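Long-range contacts in reticulocyte binding protein (Streptococcus agalactiae COH1, PDB 3FAW), which probably hydrolyses alpha-1,6-glucosidic linkages of pullulan and related branched alpha-glucans as a secreted, cell-wall-anchored pullulanase: residues M635-D640 and Y656-H661; A334-D339 and L629-Y634; D705-L710 and Y739-S744. All coordinates share one frame; numbering follows the deposited sequence.

Interaction 1. Residues M635-D640 and Y656-H661; sequences MTKVSD and YPYFIH
Tyr656 meets Met635 through both backbone and side chain. Its N-H is donated to Met635 O (2.7 Å), from above the carbonyl plane. Met635 CG lies anti to the backbone N (chi1 177°), and bends at the next two torsions carry the thioether back over one face of the Tyr656 ring. SD stands 4.0 Å from the ring centroid, offset toward the rim, and the terminal CE reaches the phenol end, 3.4 Å from Tyr656 CZ. Pro657 follows, its CD and CG packing on the backbone of Met635 to Lys637: CD lies against Met635 O, and CG is 3.8 Å from Lys637 N. Tyr658, the first residue of strand 658-660, reaches Val638 with its hydroxyl. There Val638 N, in the ring plane at the edge, donates to Tyr658 OH (2.9 Å, 155° at the hydrogen). Val638 CG2 lies against the same oxygen at 3.5 Å, and Lys637 CG is close by. Leu649 of the partner strand 647-649 touches Lys637, Pro657 and Tyr658. The arrangement is a Met-aromatic contact beside a two-stranded antiparallel hairpin, set in the long loop region that follows barrel strand 614-618.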
loop_
_atom_site.group_PDB
_atom_site.type_symbol
_atom_site.label_atom_id
_atom_site.label_comp_id
_atom_site.label_asym_id
_atom_site.label_seq_id
_atom_site.Cartn_x
_atom_site.Cartn_y
_atom_site.Cartn_z
ATOM N N MET A 635 31.186 -8.471 -9.762
ATOM C CA MET A 635 32.110 -8.930 -8.719
ATOM C C MET A 635 32.832 -7.734 -8.094
ATOM O O MET A 635 33.113 -7.729 -6.899
ATOM C CB MET A 635 33.125 -9.920 -9.311
ATOM C CG MET A 635 34.202 -10.436 -8.347
ATOM S SD MET A 635 33.598 -11.555 -7.067
ATOM C CE MET A 635 33.109 -12.974 -8.051
ATOM N N THR A 636 33.130 -6.730 -8.912
ATOM C CA THR A 636 33.789 -5.515 -8.448
ATOM C C THR A 636 33.140 -4.288 -9.081
ATOM O O THR A 636 32.392 -4.402 -10.056
ATOM C CB THR A 636 35.302 -5.527 -8.775
ATOM O OG1 THR A 636 35.494 -5.626 -10.192
ATOM C CG2 THR A 636 35.996 -6.702 -8.088
ATOM N N LYS A 637 33.432 -3.121 -8.511
ATOM C CA LYS A 637 32.862 -1.853 -8.962
ATOM C C LYS A 637 33.027 -1.671 -10.470
ATOM O O LYS A 637 34.122 -1.831 -10.997
ATOM C CB LYS A 637 33.533 -0.685 -8.226
ATOM C CG LYS A 637 32.949 0.693 -8.538
ATOM C CD LYS A 637 33.873 1.800 -8.055
ATOM C CE LYS A 637 33.276 3.179 -8.298
ATOM N NZ LYS A 637 32.973 3.425 -9.739
ATOM N N VAL A 638 31.931 -1.343 -11.151
ATOM C CA VAL A 638 31.950 -1.094 -12.595
ATOM C C VAL A 638 31.818 0.400 -12.887
ATOM O O VAL A 638 31.654 1.211 -11.971
ATOM C CB VAL A 638 30.832 -1.875 -13.330
ATOM C CG1 VAL A 638 30.977 -3.371 -13.078
ATOM C CG2 VAL A 638 29.453 -1.378 -12.914
ATOM N N SER A 639 31.904 0.754 -14.167
ATOM C CA SER A 639 31.832 2.149 -14.599
ATOM C C SER A 639 30.416 2.708 -14.488
ATOM O O SER A 639 29.440 1.956 -14.490
ATOM C CB SER A 639 32.319 2.281 -16.045
ATOM O OG SER A 639 33.660 1.840 -16.175
ATOM N N ASP A 640 30.325 4.035 -14.407
ATOM C CA ASP A 640 29.042 4.748 -14.334
ATOM C C ASP A 640 28.103 4.390 -15.489
ATOM O O ASP A 640 26.883 4.359 -15.320
ATOM C CB ASP A 640 29.272 6.268 -14.318
ATOM C CG ASP A 640 29.919 6.754 -13.029
ATOM O OD1 ASP A 640 30.499 5.927 -12.293
ATOM O OD2 ASP A 640 29.849 7.970 -12.754
ATOM N N TYR A 656 31.516 -8.376 -4.796
ATOM C CA TYR A 656 30.075 -8.082 -4.910
ATOM C C TYR A 656 29.654 -6.861 -4.080
ATOM O O TYR A 656 28.969 -7.010 -3.067
ATOM C CB TYR A 656 29.228 -9.296 -4.513
ATOM C CG TYR A 656 29.518 -10.562 -5.288
ATOM C CD1 TYR A 656 29.313 -10.627 -6.663
ATOM C CD2 TYR A 656 29.975 -11.705 -4.637
ATOM C CE1 TYR A 656 29.564 -11.795 -7.369
ATOM C CE2 TYR A 656 30.231 -12.876 -5.334
ATOM C CZ TYR A 656 30.024 -12.917 -6.698
ATOM O OH TYR A 656 30.276 -14.077 -7.392
ATOM N N PRO A 657 30.054 -5.649 -4.511
ATOM C CA PRO A 657 29.827 -4.434 -3.724
ATOM C C PRO A 657 28.456 -3.762 -3.892
ATOM O O PRO A 657 28.145 -2.831 -3.142
ATOM C CB PRO A 657 30.926 -3.502 -4.230
ATOM C CG PRO A 657 31.088 -3.876 -5.662
ATOM C CD PRO A 657 30.766 -5.349 -5.769
ATOM N N TYR A 658 27.652 -4.220 -4.854
ATOM C CA TYR A 658 26.357 -3.593 -5.153
ATOM C C TYR A 658 25.196 -4.264 -4.413
ATOM O O TYR A 658 25.096 -5.487 -4.373
ATOM C CB TYR A 658 26.094 -3.596 -6.662
ATOM C CG TYR A 658 27.046 -2.718 -7.451
ATOM C CD1 TYR A 658 26.855 -1.341 -7.523
ATOM C CD2 TYR A 658 28.135 -3.265 -8.125
ATOM C CE1 TYR A 658 27.727 -0.528 -8.253
ATOM C CE2 TYR A 658 29.013 -2.465 -8.854
ATOM C CZ TYR A 658 28.802 -1.097 -8.914
ATOM O OH TYR A 658 29.667 -0.297 -9.630
ATOM N N PHE A 659 24.333 -3.435 -3.825
ATOM C CA PHE A 659 23.147 -3.881 -3.093
ATOM C C PHE A 659 21.916 -3.185 -3.685
ATOM O O PHE A 659 21.953 -1.992 -3.982
ATOM C CB PHE A 659 23.267 -3.534 -1.602
ATOM C CG PHE A 659 24.438 -4.190 -0.901
ATOM C CD1 PHE A 659 24.231 -5.202 0.023
ATOM C CD2 PHE A 659 25.741 -3.776 -1.149
ATOM C CE1 PHE A 659 25.302 -5.798 0.681
ATOM C CE2 PHE A 659 26.818 -4.367 -0.501
ATOM C CZ PHE A 659 26.599 -5.381 0.414
ATOM N N ILE A 660 20.823 -3.927 -3.842
ATOM C CA ILE A 660 19.628 -3.405 -4.511
ATOM C C ILE A 660 18.719 -2.647 -3.544
ATOM O O ILE A 660 18.301 -3.187 -2.518
ATOM C CB ILE A 660 18.828 -4.533 -5.202
ATOM C CG1 ILE A 660 19.713 -5.292 -6.205
ATOM C CG2 ILE A 660 17.595 -3.970 -5.899
ATOM C CD1 ILE A 660 20.408 -4.414 -7.241
ATOM N N HIS A 661 18.420 -1.394 -3.889
ATOM C CA HIS A 661 17.547 -0.535 -3.083
ATOM C C HIS A 661 16.127 -0.426 -3.648
ATOM O O HIS A 661 15.269 0.210 -3.042
ATOM C CB HIS A 661 18.153 0.867 -2.926
ATOM C CG HIS A 661 18.329 1.603 -4.218
ATOM N ND1 HIS A 661 19.527 1.628 -4.901
ATOM C CD2 HIS A 661 17.462 2.346 -4.948
ATOM C CE1 HIS A 661 19.388 2.349 -5.999
ATOM N NE2 HIS A 661 18.146 2.795 -6.052
#

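Interaction 2. Residues A334-D339 and L629-Y634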
loop_
_atom_site.group_PDB
_atom_site.type_symbol
_atom_site.label_atom_id
_atom_site.label_comp_id
_atom_site.label_asym_id
_atom_site.label_seq_id
_atom_site.Cartn_x
_atom_site.Cartn_y
_atom_site.Cartn_z
ATOM N N ALA A 334 19.467 -16.354 -11.558
ATOM C CA ALA A 334 20.507 -15.346 -11.737
ATOM C C ALA A 334 20.178 -14.118 -10.894
ATOM O O ALA A 334 19.004 -13.776 -10.712
ATOM C CB ALA A 334 20.634 -14.962 -13.205
ATOM N N TYR A 335 21.213 -13.468 -10.371
ATOM C CA TYR A 335 21.042 -12.231 -9.611
ATOM C C TYR A 335 20.980 -11.049 -10.573
ATOM O O TYR A 335 22.008 -10.611 -11.097
ATOM C CB TYR A 335 22.186 -12.035 -8.614
ATOM C CG TYR A 335 22.141 -12.975 -7.429
ATOM C CD1 TYR A 335 21.742 -12.528 -6.176
ATOM C CD2 TYR A 335 22.502 -14.313 -7.564
ATOM C CE1 TYR A 335 21.707 -13.387 -5.080
ATOM C CE2 TYR A 335 22.469 -15.182 -6.475
ATOM C CZ TYR A 335 22.069 -14.712 -5.240
ATOM O OH TYR A 335 22.031 -15.563 -4.163
ATOM N N THR A 336 19.765 -10.552 -10.806
ATOM C CA THR A 336 19.526 -9.401 -11.680
ATOM C C THR A 336 18.538 -8.443 -11.019
ATOM O O THR A 336 17.765 -8.844 -10.148
ATOM C CB THR A 336 18.955 -9.831 -13.050
ATOM O OG1 THR A 336 17.722 -10.539 -12.861
ATOM C CG2 THR A 336 19.941 -10.719 -13.797
ATOM N N SER A 337 18.562 -7.182 -11.437
ATOM C CA SER A 337 17.677 -6.166 -10.869
ATOM C C SER A 337 16.662 -5.621 -11.882
ATOM O O SER A 337 15.982 -4.631 -11.616
ATOM C CB SER A 337 18.511 -5.026 -10.281
ATOM O OG SER A 337 19.341 -4.443 -11.267
ATOM N N SER A 338 16.558 -6.280 -13.032
ATOM C CA SER A 338 15.650 -5.859 -14.094
ATOM C C SER A 338 15.252 -7.045 -14.963
ATOM O O SER A 338 15.958 -8.053 -15.010
ATOM C CB SER A 338 16.316 -4.795 -14.976
ATOM O OG SER A 338 16.406 -3.550 -14.301
ATOM N N ASP A 339 14.116 -6.900 -15.645
ATOM C CA ASP A 339 13.656 -7.850 -16.663
ATOM C C ASP A 339 13.403 -9.237 -16.075
ATOM O O ASP A 339 13.890 -10.241 -16.585
ATOM C CB ASP A 339 14.659 -7.903 -17.829
ATOM C CG ASP A 339 14.081 -8.540 -19.089
ATOM O OD1 ASP A 339 12.843 -8.643 -19.221
ATOM O OD2 ASP A 339 14.880 -8.936 -19.960
ATOM N N LEU A 629 23.804 -8.009 -4.763
ATOM C CA LEU A 629 23.834 -8.471 -6.148
ATOM C C LEU A 629 25.021 -9.414 -6.365
ATOM O O LEU A 629 26.118 -8.980 -6.734
ATOM C CB LEU A 629 23.905 -7.269 -7.100
ATOM C CG LEU A 629 23.697 -7.507 -8.599
ATOM C CD1 LEU A 629 22.267 -7.939 -8.899
ATOM C CD2 LEU A 629 24.053 -6.250 -9.378
ATOM N N LEU A 630 24.789 -10.704 -6.125
ATOM C CA LEU A 630 25.803 -11.748 -6.315
ATOM C C LEU A 630 25.879 -12.203 -7.775
ATOM O O LEU A 630 25.743 -13.393 -8.079
ATOM C CB LEU A 630 25.508 -12.953 -5.412
ATOM C CG LEU A 630 25.502 -12.705 -3.902
ATOM C CD1 LEU A 630 25.051 -13.958 -3.162
ATOM C CD2 LEU A 630 26.876 -12.271 -3.420
ATOM N N ASN A 631 26.109 -11.244 -8.670
ATOM C CA ASN A 631 26.248 -11.503 -10.099
ATOM C C ASN A 631 27.723 -11.387 -10.483
ATOM O O ASN A 631 28.347 -10.366 -10.184
ATOM C CB ASN A 631 25.415 -10.491 -10.887
ATOM C CG ASN A 631 25.320 -10.823 -12.366
ATOM O OD1 ASN A 631 26.326 -10.856 -13.075
ATOM N ND2 ASN A 631 24.102 -11.054 -12.843
ATOM N N PRO A 632 28.290 -12.425 -11.139
ATOM C CA PRO A 632 29.694 -12.407 -11.585
ATOM C C PRO A 632 30.111 -11.146 -12.349
ATOM O O PRO A 632 31.260 -10.711 -12.235
ATOM C CB PRO A 632 29.785 -13.625 -12.510
ATOM C CG PRO A 632 28.743 -14.553 -12.015
ATOM C CD PRO A 632 27.629 -13.699 -11.482
ATOM N N ASP A 633 29.188 -10.566 -13.114
ATOM C CA ASP A 633 29.476 -9.349 -13.879
ATOM C C ASP A 633 29.677 -8.133 -12.973
ATOM O O ASP A 633 30.244 -7.127 -13.398
ATOM C CB ASP A 633 28.363 -9.071 -14.896
ATOM C CG ASP A 633 28.219 -10.185 -15.933
ATOM O OD1 ASP A 633 29.237 -10.819 -16.285
ATOM O OD2 ASP A 633 27.084 -10.424 -16.398
ATOM N N TYR A 634 29.203 -8.226 -11.731
ATOM C CA TYR A 634 29.388 -7.168 -10.741
ATOM C C TYR A 634 30.138 -7.687 -9.508
ATOM O O TYR A 634 29.780 -7.386 -8.368
ATOM C CB TYR A 634 28.034 -6.568 -10.368
ATOM C CG TYR A 634 27.273 -6.068 -11.579
ATOM C CD1 TYR A 634 27.592 -4.849 -12.168
ATOM C CD2 TYR A 634 26.252 -6.826 -12.147
ATOM C CE1 TYR A 634 26.905 -4.389 -13.282
ATOM C CE2 TYR A 634 25.560 -6.377 -13.263
ATOM C CZ TYR A 634 25.891 -5.158 -13.827
ATOM O OH TYR A 634 25.207 -4.707 -14.934
#
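Tyr335 and Leu630 lie side by side and point the same way, and their packing makes up much of the contact. Leu630 CB sits over the centre of the Tyr335 ring, 3.6 Å from the centroid and almost on the ring normal, a CH-pi contact. Further out, Leu630 CD1 follows the ring to its phenol end, 3.7 Å from Tyr335 CZ. Leu630 is the centre of an inverse gamma turn, and its carbonyl O also touches the ring, 3.4 Å from Tyr335 CD2. Leu629 CD1 lies 3.5 Å from Tyr335 O and also packs on Tyr335 CB; Ile670 of helix 668-671 touches both Tyr335 and Leu629.

One hydrogen bond joins the segments: Asn631 ND2 donates to Tyr335 O at 2.8 Å, with 168° at the hydrogen. The acceptor lies in the amide plane of Asn631, whereas the donor is tilted 30° from the carbonyl plane. Asn631 CG is anti to the backbone N (chi1 -171°), which sets it where ND2 can face Tyr335 O. Within its own segment, Asn631 OD1 takes Asp633 N on a lone pair at 2.9 Å, closing an Asx turn. Thr336 OG1 is bonded to Asn340, one of the calcium-site residues.

With one end accepting and the other donating, the Asn631 amide is used on both sides, which fixes its flip and ties the turn to the backbone of the catalytic-domain loop.

Interaction 3. Residues D705-L710 and Y739-S744; sequences DAFRKL and YQTIDS
Asp705 and Ser744 pair where a short 3-10 turn, 705-707, packs on the end of strand 736-742 in the antiparallel C-terminal beta-sheet domain. The turn follows helix 685-703, so the contact joins that helix's loop to the sheet. Both carboxylate oxygens of Asp705 are engaged through their syn lone pairs: OD1 accepts Ser744 N at 3.0 Å, and OD2 accepts Ser744 OG at 2.7 Å. This two-pronged grip holds the carboxylate and the serine together. Asp743 OD2 is bonded instead to Thr704 OG1, and Asp743 OD1 takes weak bonds from Lys745 N and Gly746 N; the two acids lie close enough that their charges probably repel mildly.

Ala706 O has two donors, Thr741 OG1 at 2.7 Å and the side-chain amide of Gln612. Thr741 OG1 stands anti to its backbone N (chi1 179°), which brings the hydroxyl to this carbonyl, while Thr741 CG2 packs on Ala706 CB (3.7 Å) and on the Phe707 ring (CE1, 3.9 Å). Ala706 CB also meets Asp743 CB.

The Lys709 side chain runs antiparallel to that of Thr741. Its NZ donates to Ile742 O, a very short bond as modelled (2.5 Å) whose exact length is doubtful, and forms a salt bridge with Glu718 OE1. Lys709 CE passes 3.3 Å from Thr741 OG1, and the chain bends at its last torsion to point NZ at the Ile742 carbonyl.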
loop_
_atom_site.group_PDB
_atom_site.type_symbol
_atom_site.label_atom_id
_atom_site.label_comp_id
_atom_site.label_asym_id
_atom_site.label_seq_id
_atom_site.Cartn_x
_atom_site.Cartn_y
_atom_site.Cartn_z
ATOM N N ASP A 705 1.189 -3.049 28.444
ATOM C CA ASP A 705 0.717 -1.820 27.796
ATOM C C ASP A 705 1.608 -0.595 28.060
ATOM O O ASP A 705 1.297 0.509 27.597
ATOM C CB ASP A 705 -0.753 -1.527 28.148
ATOM C CG ASP A 705 -0.979 -1.252 29.630
ATOM O OD1 ASP A 705 -0.134 -0.595 30.274
ATOM O OD2 ASP A 705 -2.033 -1.680 30.146
ATOM N N ALA A 706 2.710 -0.786 28.790
ATOM C CA ALA A 706 3.740 0.248 28.926
ATOM C C ALA A 706 4.261 0.727 27.569
ATOM O O ALA A 706 4.644 1.886 27.429
ATOM C CB ALA A 706 4.901 -0.259 29.770
ATOM N N PHE A 707 4.285 -0.169 26.584
ATOM C CA PHE A 707 4.771 0.159 25.240
ATOM C C PHE A 707 3.625 0.435 24.252
ATOM O O PHE A 707 3.870 0.654 23.064
ATOM C CB PHE A 707 5.646 -0.982 24.707
ATOM C CG PHE A 707 6.832 -1.309 25.586
ATOM C CD1 PHE A 707 7.844 -0.377 25.787
ATOM C CD2 PHE A 707 6.943 -2.555 26.197
ATOM C CE1 PHE A 707 8.939 -0.673 26.594
ATOM C CE2 PHE A 707 8.037 -2.861 27.004
ATOM C CZ PHE A 707 9.035 -1.922 27.202
ATOM N N ARG A 708 2.386 0.436 24.749
ATOM C CA ARG A 708 1.190 0.480 23.903
ATOM C C ARG A 708 0.096 1.344 24.530
ATOM O O ARG A 708 -1.048 0.900 24.666
ATOM C CB ARG A 708 0.639 -0.932 23.708
ATOM C CG ARG A 708 1.530 -1.887 22.927
ATOM C CD ARG A 708 1.489 -3.265 23.538
ATOM N NE ARG A 708 0.120 -3.692 23.802
ATOM C CZ ARG A 708 -0.244 -4.583 24.720
ATOM N NH1 ARG A 708 0.651 -5.180 25.496
ATOM N NH2 ARG A 708 -1.523 -4.882 24.860
ATOM N N LYS A 709 0.449 2.573 24.904
ATOM C CA LYS A 709 -0.503 3.489 25.542
ATOM C C LYS A 709 -1.519 4.051 24.544
ATOM O O LYS A 709 -1.257 4.124 23.340
ATOM C CB LYS A 709 0.229 4.631 26.251
ATOM C CG LYS A 709 0.994 4.175 27.473
ATOM C CD LYS A 709 1.952 5.240 27.978
ATOM C CE LYS A 709 2.827 4.697 29.098
ATOM N NZ LYS A 709 2.020 4.102 30.196
ATOM N N LEU A 710 -2.674 4.455 25.067
ATOM C CA LEU A 710 -3.813 4.838 24.234
ATOM C C LEU A 710 -3.772 6.309 23.832
ATOM O O LEU A 710 -4.109 6.649 22.699
ATOM C CB LEU A 710 -5.131 4.532 24.949
ATOM C CG LEU A 710 -5.410 3.061 25.278
ATOM C CD1 LEU A 710 -4.567 2.590 26.457
ATOM C CD2 LEU A 710 -6.887 2.845 25.575
ATOM N N TYR A 739 15.145 5.651 28.317
ATOM C CA TYR A 739 13.811 6.128 28.683
ATOM C C TYR A 739 13.047 5.131 29.537
ATOM O O TYR A 739 13.262 3.925 29.450
ATOM C CB TYR A 739 12.977 6.486 27.446
ATOM C CG TYR A 739 13.026 5.479 26.320
ATOM C CD1 TYR A 739 12.012 4.533 26.147
ATOM C CD2 TYR A 739 14.074 5.491 25.407
ATOM C CE1 TYR A 739 12.057 3.620 25.096
ATOM C CE2 TYR A 739 14.129 4.589 24.369
ATOM C CZ TYR A 739 13.122 3.659 24.208
ATOM O OH TYR A 739 13.203 2.773 23.155
ATOM N N GLN A 740 12.145 5.666 30.352
ATOM C CA GLN A 740 11.339 4.866 31.262
ATOM C C GLN A 740 9.857 5.008 30.939
ATOM O O GLN A 740 9.370 6.106 30.668
ATOM C CB GLN A 740 11.587 5.305 32.701
ATOM C CG GLN A 740 11.030 4.346 33.746
ATOM C CD GLN A 740 11.119 4.920 35.144
ATOM O OE1 GLN A 740 12.077 4.435 35.916
ATOM N NE2 GLN A 740 10.336 5.794 35.522
ATOM N N THR A 741 9.150 3.883 30.965
ATOM C CA THR A 741 7.700 3.873 30.842
ATOM C C THR A 741 7.101 3.023 31.964
ATOM O O THR A 741 7.783 2.184 32.556
ATOM C CB THR A 741 7.243 3.362 29.451
ATOM O OG1 THR A 741 5.812 3.351 29.393
ATOM C CG2 THR A 741 7.784 1.963 29.165
ATOM N N ILE A 742 5.828 3.267 32.256
ATOM C CA ILE A 742 5.113 2.582 33.332
ATOM C C ILE A 742 3.796 2.071 32.760
ATOM O O ILE A 742 3.161 2.763 31.962
ATOM C CB ILE A 742 4.806 3.540 34.516
ATOM C CG1 ILE A 742 6.012 4.438 34.830
ATOM C CG2 ILE A 742 4.390 2.745 35.747
ATOM C CD1 ILE A 742 5.759 5.461 35.924
ATOM N N ASP A 743 3.385 0.868 33.148
ATOM C CA ASP A 743 2.125 0.315 32.643
ATOM C C ASP A 743 0.976 0.530 33.632
ATOM O O ASP A 743 1.175 1.078 34.721
ATOM C CB ASP A 743 2.285 -1.160 32.232
ATOM C CG ASP A 743 2.425 -2.108 33.405
ATOM O OD1 ASP A 743 2.360 -1.667 34.571
ATOM O OD2 ASP A 743 2.601 -3.318 33.145
ATOM N N SER A 744 -0.220 0.101 33.235
ATOM C CA SER A 744 -1.438 0.290 34.031
ATOM C C SER A 744 -1.398 -0.390 35.407
ATOM O O SER A 744 -2.109 0.023 36.323
ATOM C CB SER A 744 -2.661 -0.197 33.243
ATOM O OG SER A 744 -2.483 -1.530 32.792
#

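Interactions 1 and 2 form one neighbourhood: their centres are 9 Å apart and they touch directly. Tyr658 O lies 2.9 Å from Leu629 N, probably a hydrogen bond, and Tyr656 CD2 packs 3.4 Å from Leu630 CD2. Segments 629-634 and 635-640 are consecutive, so this single run of chain meets the 334-339 loop with one part and the 656-661 strand region with the next. A calcium ion lies about 9 Å from the side chain of Thr336 in interaction 2. Interaction 3 is separate, with its centre 44 and 46 Å from those of interactions 1 and 2, and belongs to the junction with the C-terminal sheet.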